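Local coordinates for protein LEOA (Escherichia coli, PDB 4AUR) that is a bacterial dynamin GTPase from enterotoxigenic strains, probably coupling GTP hydrolysis to membrane remodelling and thought to be connected with LT toxin release, at residues D394-T397 against R398-S402; N149-K152 against E153-D157; A13-N16 against S17-L21. One frame throughout, in Å; residues are numbered along the deposited sequence.

Interaction 1: D394-T397 against R398-S402; sequences DDIT and RQLSS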
loop_
_atom_site.group_PDB
_atom_site.type_symbol
_atom_site.label_atom_id
_atom_site.label_comp_id
_atom_site.label_asym_id
_atom_site.label_seq_id
_atom_site.Cartn_x
_atom_site.Cartn_y
_atom_site.Cartn_z
ATOM N N ASP A 394 -24.616 15.779 -6.927
ATOM C CA ASP A 394 -24.059 14.757 -7.800
ATOM C C ASP A 394 -22.536 14.573 -7.669
ATOM O O ASP A 394 -22.010 13.489 -7.944
ATOM C CB ASP A 394 -24.463 15.008 -9.265
ATOM C CG ASP A 394 -25.957 14.736 -9.520
ATOM O OD1 ASP A 394 -26.672 14.274 -8.584
ATOM O OD2 ASP A 394 -26.420 14.986 -10.660
ATOM N N ASP A 395 -21.815 15.604 -7.255
ATOM C CA ASP A 395 -20.381 15.426 -7.109
ATOM C C ASP A 395 -20.066 14.799 -5.778
ATOM O O ASP A 395 -19.284 13.879 -5.686
ATOM C CB ASP A 395 -19.605 16.716 -7.224
ATOM C CG ASP A 395 -18.134 16.459 -7.369
ATOM O OD1 ASP A 395 -17.797 15.546 -8.148
ATOM O OD2 ASP A 395 -17.318 17.133 -6.706
ATOM N N ILE A 396 -20.682 15.306 -4.736
ATOM C CA ILE A 396 -20.542 14.687 -3.447
ATOM C C ILE A 396 -20.891 13.216 -3.581
ATOM O O ILE A 396 -20.148 12.355 -3.156
ATOM C CB ILE A 396 -21.443 15.354 -2.413
ATOM C CG1 ILE A 396 -20.905 16.740 -2.106
ATOM C CG2 ILE A 396 -21.477 14.510 -1.151
ATOM C CD1 ILE A 396 -21.844 17.602 -1.311
ATOM N N THR A 397 -22.017 12.950 -4.215
ATOM C CA THR A 397 -22.548 11.611 -4.351
ATOM C C THR A 397 -21.647 10.771 -5.236
ATOM O O THR A 397 -21.478 9.597 -5.001
ATOM C CB THR A 397 -24.012 11.690 -4.848
ATOM O OG1 THR A 397 -24.846 11.973 -3.723
ATOM C CG2 THR A 397 -24.488 10.427 -5.527
ATOM N N ARG A 398 -21.029 11.356 -6.237
ATOM C CA ARG A 398 -20.129 10.562 -7.058
ATOM C C ARG A 398 -18.871 10.104 -6.285
ATOM O O ARG A 398 -18.432 8.960 -6.416
ATOM C CB ARG A 398 -19.745 11.315 -8.342
ATOM C CG ARG A 398 -18.597 10.656 -9.087
ATOM C CD ARG A 398 -18.495 11.010 -10.562
ATOM N NE ARG A 398 -17.676 9.999 -11.241
ATOM C CZ ARG A 398 -17.459 9.941 -12.550
ATOM N NH1 ARG A 398 -17.989 10.851 -13.363
ATOM N NH2 ARG A 398 -16.703 8.966 -13.045
ATOM N N GLN A 399 -18.291 11.009 -5.507
ATOM C CA GLN A 399 -17.053 10.754 -4.784
ATOM C C GLN A 399 -17.226 9.793 -3.597
ATOM O O GLN A 399 -16.384 8.937 -3.346
ATOM C CB GLN A 399 -16.498 12.075 -4.267
ATOM C CG GLN A 399 -16.052 13.018 -5.349
ATOM C CD GLN A 399 -15.293 12.323 -6.451
ATOM O OE1 GLN A 399 -14.342 11.592 -6.211
ATOM N NE2 GLN A 399 -15.709 12.567 -7.678
ATOM N N LEU A 400 -18.317 9.960 -2.861
ATOM C CA LEU A 400 -18.685 9.021 -1.802
ATOM C C LEU A 400 -18.794 7.615 -2.355
ATOM O O LEU A 400 -18.414 6.642 -1.705
ATOM C CB LEU A 400 -20.035 9.397 -1.223
ATOM C CG LEU A 400 -20.046 10.661 -0.413
ATOM C CD1 LEU A 400 -21.416 10.843 0.206
ATOM C CD2 LEU A 400 -18.967 10.610 0.648
ATOM N N SER A 401 -19.340 7.509 -3.555
ATOM C CA SER A 401 -19.539 6.222 -4.150
ATOM C C SER A 401 -18.240 5.613 -4.602
ATOM O O SER A 401 -18.148 4.405 -4.690
ATOM C CB SER A 401 -20.531 6.322 -5.301
ATOM O OG SER A 401 -21.810 6.610 -4.764
ATOM N N SER A 402 -17.238 6.425 -4.909
ATOM C CA SER A 402 -15.964 5.855 -5.348
ATOM C C SER A 402 -15.101 5.451 -4.149
ATOM O O SER A 402 -14.190 4.663 -4.296
ATOM C CB SER A 402 -15.205 6.816 -6.257
ATOM O OG SER A 402 -14.941 8.002 -5.557
#
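Backbone bonds one helical turn apart tie D394-T397 to R398-S402, two successive pieces of helix 368-408. The straightest joins L400 N to I396 O at 3.0 Å, with an N-H...O angle of 173°. Q399 N reaches D395 O at 3.0 Å and R398 N reaches D394 O at 2.9 Å. At the next step the main chain grips less firmly: S401 N to T397 O is a weak bond of 3.3 Å.

A side chain joins in here. S401 OG donates to the same T397 O at 3.0 Å, coming in almost head-on to the carbonyl; with OG anti to the carbonyl carbon (chi1 -69°), the hydroxyl is swung back toward the preceding turn. R441 also binds this hydroxyl.

The apolar contact lies between I396 and L400, whose side chains run side by side and point the same way, CG2 of I396 touching CD1 of L400 at 3.9 Å. I396 packs further on F310 and I444, and L400 on R441.

Among the polar ends, D395 and Q399 pass at a slant, their carboxylate and amide planes 54° apart. OD1 of D395 stays 3.7 Å from NE2 of Q399, which is proximity and no more. The strong partner of D395 is R309, which takes OD2 in a salt bridge and probably favours the charged carboxylate, even with D313 close by.

This is i to i+4 packing on a long amphipathic helix: one flank faces helix 430-447, another faces helix 275-343, as expected in the elongated helical domain of a dynamin-like protein.

Interaction 2: N149-K152 against E153-D157; sequences NPLK and ESHSD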
loop_
_atom_site.group_PDB
_atom_site.type_symbol
_atom_site.label_atom_id
_atom_site.label_comp_id
_atom_site.label_asym_id
_atom_site.label_seq_id
_atom_site.Cartn_x
_atom_site.Cartn_y
_atom_site.Cartn_z
ATOM N N ASN A 149 39.571 -42.523 -10.616
ATOM C CA ASN A 149 38.236 -43.118 -10.664
ATOM C C ASN A 149 37.334 -42.473 -9.592
ATOM O O ASN A 149 37.110 -43.056 -8.523
ATOM C CB ASN A 149 38.347 -44.638 -10.480
ATOM C CG ASN A 149 36.998 -45.333 -10.431
ATOM O OD1 ASN A 149 36.042 -44.945 -11.114
ATOM N ND2 ASN A 149 36.916 -46.376 -9.617
ATOM N N PRO A 150 36.844 -41.246 -9.864
ATOM C CA PRO A 150 36.104 -40.445 -8.876
ATOM C C PRO A 150 34.872 -41.125 -8.280
ATOM O O PRO A 150 33.955 -41.497 -9.007
ATOM C CB PRO A 150 35.699 -39.194 -9.666
ATOM C CG PRO A 150 35.870 -39.555 -11.097
ATOM C CD PRO A 150 37.032 -40.491 -11.113
ATOM N N LEU A 151 34.898 -41.292 -6.960
ATOM C CA LEU A 151 33.780 -41.773 -6.160
ATOM C C LEU A 151 33.821 -43.268 -6.106
ATOM O O LEU A 151 33.530 -43.920 -7.081
ATOM C CB LEU A 151 32.411 -41.287 -6.677
ATOM C CG LEU A 151 31.221 -41.591 -5.754
ATOM C CD1 LEU A 151 31.410 -40.929 -4.410
ATOM C CD2 LEU A 151 29.903 -41.164 -6.361
ATOM N N LYS A 152 34.169 -43.804 -4.946
ATOM C CA LYS A 152 34.275 -45.241 -4.770
ATOM C C LYS A 152 32.949 -45.939 -4.984
ATOM O O LYS A 152 31.888 -45.378 -4.736
ATOM C CB LYS A 152 34.859 -45.579 -3.403
ATOM C CG LYS A 152 36.341 -45.233 -3.324
ATOM C CD LYS A 152 36.959 -45.617 -1.984
ATOM C CE LYS A 152 38.485 -45.489 -2.001
ATOM N NZ LYS A 152 39.198 -46.717 -2.449
ATOM N N GLU A 153 33.023 -47.181 -5.447
ATOM C CA GLU A 153 31.848 -47.903 -5.923
ATOM C C GLU A 153 30.814 -48.107 -4.827
ATOM O O GLU A 153 29.624 -48.178 -5.103
ATOM C CB GLU A 153 32.262 -49.258 -6.520
ATOM C CG GLU A 153 32.857 -49.194 -7.931
ATOM C CD GLU A 153 34.293 -48.671 -7.997
ATOM O OE1 GLU A 153 34.976 -48.582 -6.942
ATOM O OE2 GLU A 153 34.739 -48.351 -9.126
ATOM N N SER A 154 31.280 -48.174 -3.586
ATOM C CA SER A 154 30.444 -48.494 -2.423
ATOM C C SER A 154 29.691 -47.302 -1.805
ATOM O O SER A 154 28.889 -47.471 -0.889
ATOM C CB SER A 154 31.345 -49.121 -1.347
ATOM O OG SER A 154 32.546 -48.361 -1.181
ATOM N N HIS A 155 29.942 -46.105 -2.311
ATOM C CA HIS A 155 29.504 -44.884 -1.646
ATOM C C HIS A 155 28.151 -44.366 -2.079
ATOM O O HIS A 155 27.714 -43.357 -1.578
ATOM C CB HIS A 155 30.551 -43.789 -1.867
ATOM C CG HIS A 155 31.761 -43.937 -1.008
ATOM N ND1 HIS A 155 32.624 -42.894 -0.754
ATOM C CD2 HIS A 155 32.234 -44.997 -0.312
ATOM C CE1 HIS A 155 33.583 -43.308 0.054
ATOM N NE2 HIS A 155 33.374 -44.582 0.332
ATOM N N SER A 156 27.469 -45.039 -2.992
ATOM C CA SER A 156 26.190 -44.529 -3.457
ATOM C C SER A 156 25.350 -43.977 -2.323
ATOM O O SER A 156 24.866 -42.860 -2.390
ATOM C CB SER A 156 25.403 -45.619 -4.153
ATOM O OG SER A 156 25.931 -45.882 -5.426
ATOM N N ASP A 157 25.166 -44.758 -1.272
ATOM C CA ASP A 157 24.143 -44.424 -0.272
ATOM C C ASP A 157 24.585 -43.300 0.693
ATOM O O ASP A 157 23.740 -42.668 1.339
ATOM C CB ASP A 157 23.644 -45.683 0.472
ATOM C CG ASP A 157 24.755 -46.432 1.180
ATOM O OD1 ASP A 157 25.926 -46.055 0.997
ATOM O OD2 ASP A 157 24.461 -47.402 1.916
#
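N149 and E153 close the loop that carries the chain from strand 140-146 into helix 156-165 of the dynamin-type GTPase domain, and the turn K152-H155 overlaps its end. ND2 of N149 donates to OE2 of E153 at 3.0 Å, a fairly straight bond with an N-H...O angle of 161°. The acceptor lies almost in the amide plane of N149, while the donor meets OE2 on its syn side, somewhat out of the carboxylate plane. The two side chains cross at about a right angle. E153 is able to turn back over the loop because its chain folds at chi2 (75°), bringing the carboxylate round to the asparagine.

In the turn, H155 N binds K152 O at 3.2 Å, placed well above the carbonyl plane, and this i to i+3 bond brings the histidine back beside the residues before it. CB of K152 then sits over one face of the imidazole, 4.1 Å from its centroid and only 8° off the ring normal, a CH-pi contact. CD1 of L151 adds an apolar touch to CB of H155 at 3.9 Å.

The lysine chain runs on away from the ring to lie against A61, S63 and D64, in the loop of a probable P-loop, which H155 approaches without touching while its ring meets that of F113. On the other flank, L151 packs on L202 and L206, and K205 binds P150 O. The turn thus lies between helix 188-209, which L151 meets, and the loops around the presumed nucleotide site, which K152 meets, at the start of helix 156-165.

Interaction 3: A13-N16 against S17-L21; sequences AAIN and SLLQL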
loop_
_atom_site.group_PDB
_atom_site.type_symbol
_atom_site.label_atom_id
_atom_site.label_comp_id
_atom_site.label_asym_id
_atom_site.label_seq_id
_atom_site.Cartn_x
_atom_site.Cartn_y
_atom_site.Cartn_z
ATOM N N ALA A 13 26.924 -10.953 10.729
ATOM C CA ALA A 13 25.791 -10.533 9.921
ATOM C C ALA A 13 24.513 -11.180 10.410
ATOM O O ALA A 13 23.486 -10.542 10.460
ATOM C CB ALA A 13 26.009 -10.840 8.456
ATOM N N ALA A 14 24.581 -12.447 10.777
ATOM C CA ALA A 14 23.402 -13.194 11.225
ATOM C C ALA A 14 22.888 -12.677 12.549
ATOM O O ALA A 14 21.689 -12.615 12.778
ATOM C CB ALA A 14 23.714 -14.676 11.347
ATOM N N ILE A 15 23.815 -12.328 13.421
ATOM C CA ILE A 15 23.473 -11.684 14.652
ATOM C C ILE A 15 22.804 -10.339 14.364
ATOM O O ILE A 15 21.756 -10.051 14.932
ATOM C CB ILE A 15 24.701 -11.532 15.529
ATOM C CG1 ILE A 15 25.039 -12.868 16.150
ATOM C CG2 ILE A 15 24.448 -10.527 16.639
ATOM C CD1 ILE A 15 26.447 -12.914 16.698
ATOM N N ASN A 16 23.353 -9.530 13.470
ATOM C CA ASN A 16 22.672 -8.293 13.133
ATOM C C ASN A 16 21.261 -8.539 12.640
ATOM O O ASN A 16 20.310 -7.965 13.175
ATOM C CB ASN A 16 23.411 -7.509 12.072
ATOM C CG ASN A 16 24.583 -6.720 12.634
ATOM O OD1 ASN A 16 24.623 -6.350 13.826
ATOM N ND2 ASN A 16 25.556 -6.453 11.765
ATOM N N SER A 17 21.124 -9.411 11.645
ATOM C CA SER A 17 19.837 -9.704 11.073
ATOM C C SER A 17 18.824 -10.080 12.166
ATOM O O SER A 17 17.631 -9.795 12.043
ATOM C CB SER A 17 19.960 -10.824 10.069
ATOM O OG SER A 17 20.000 -12.086 10.736
ATOM N N LEU A 18 19.295 -10.684 13.252
ATOM C CA LEU A 18 18.414 -11.016 14.366
ATOM C C LEU A 18 18.114 -9.821 15.258
ATOM O O LEU A 18 17.042 -9.728 15.829
ATOM C CB LEU A 18 19.024 -12.135 15.196
ATOM C CG LEU A 18 18.933 -13.520 14.596
ATOM C CD1 LEU A 18 19.759 -14.474 15.419
ATOM C CD2 LEU A 18 17.474 -13.944 14.550
ATOM N N LEU A 19 19.066 -8.906 15.394
ATOM C CA LEU A 19 18.760 -7.661 16.086
ATOM C C LEU A 19 17.711 -6.847 15.305
ATOM O O LEU A 19 16.845 -6.235 15.898
ATOM C CB LEU A 19 20.024 -6.840 16.364
ATOM C CG LEU A 19 21.008 -7.403 17.397
ATOM C CD1 LEU A 19 22.348 -6.680 17.332
ATOM C CD2 LEU A 19 20.494 -7.318 18.810
ATOM N N GLN A 20 17.782 -6.849 13.982
ATOM C CA GLN A 20 16.783 -6.150 13.175
ATOM C C GLN A 20 15.444 -6.831 13.316
ATOM O O GLN A 20 14.409 -6.194 13.315
ATOM C CB GLN A 20 17.172 -6.163 11.712
ATOM C CG GLN A 20 18.423 -5.350 11.392
ATOM C CD GLN A 20 19.144 -5.895 10.178
ATOM O OE1 GLN A 20 18.576 -6.657 9.387
ATOM N NE2 GLN A 20 20.397 -5.514 10.021
ATOM N N LEU A 21 15.475 -8.151 13.431
ATOM C CA LEU A 21 14.273 -8.909 13.713
ATOM C C LEU A 21 13.653 -8.441 15.001
ATOM O O LEU A 21 12.477 -8.153 15.052
ATOM C CB LEU A 21 14.583 -10.397 13.779
ATOM C CG LEU A 21 13.366 -11.316 13.775
ATOM C CD1 LEU A 21 12.494 -10.963 12.585
ATOM C CD2 LEU A 21 13.777 -12.770 13.738
#
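S17 turns its hydroxyl back onto the previous turn of helix 3-30, where OG donates to A14 O at 2.7 Å. The torsion explains the reach: chi1 of 80° sets OG between the backbone N and the carbonyl carbon, the crowded position, from which it can fold down onto a carbonyl three residues earlier. L18 N binds that same oxygen at 3.1 Å. Both donors come from one face of the carbonyl plane.

The L18 side chain lies along this carbonyl too, its CG anti to its own carbonyl carbon (chi1 -76°) and leaning back over A14 O.

Facing another way, L19 is directed at the preceding turn and has two neighbours there. Its CD1 touches CG2 of I15 at 4.4 Å, a loose apolar contact, and lies 4.2 Å from OD1 of N16, whose side chain it crosses at a slant. Q20 stretches out beyond CG and brings its amide end over the N16 backbone, with NE2 4.2 Å from CB of N16.

Under these side chains runs the regular helical ladder: S17 N to A13 O at 2.9 Å, L19 N to I15 O at 3.0 Å and Q20 N to N16 O at 2.9 Å.

I15 and L18 both pack on helix 38-51, where they share I49, and L18 also meets M275 of helix 275-343. L21 continues onto V278 and V282. A helix with one apolar flank held in a bundle is the result, consistent with the helical neck next to the GTPase domain in bacterial dynamins.

How the interactions relate
The three contacts are strung out along an elongated molecule: interactions 2 and 3 have centres 41 Å apart, while interaction 1 is about 76 Å from interaction 2, centre to centre. None touches another. All are partly buried: I396, L400, A14, I15, L18, L151 and H155 are buried, while R398, N16, N149, E153 and the apolar L19 are exposed. Interactions 1 and 3 are turns within long helices, and both helices pack on helix 275-343, which links them at a distance; each uses a serine hydroxyl to reinforce a backbone carbonyl. Interaction 2 lacks such a ladder and relies on an amide-carboxylate bond, a single turn bond and a CH-pi contact within the loop before helix 156-165.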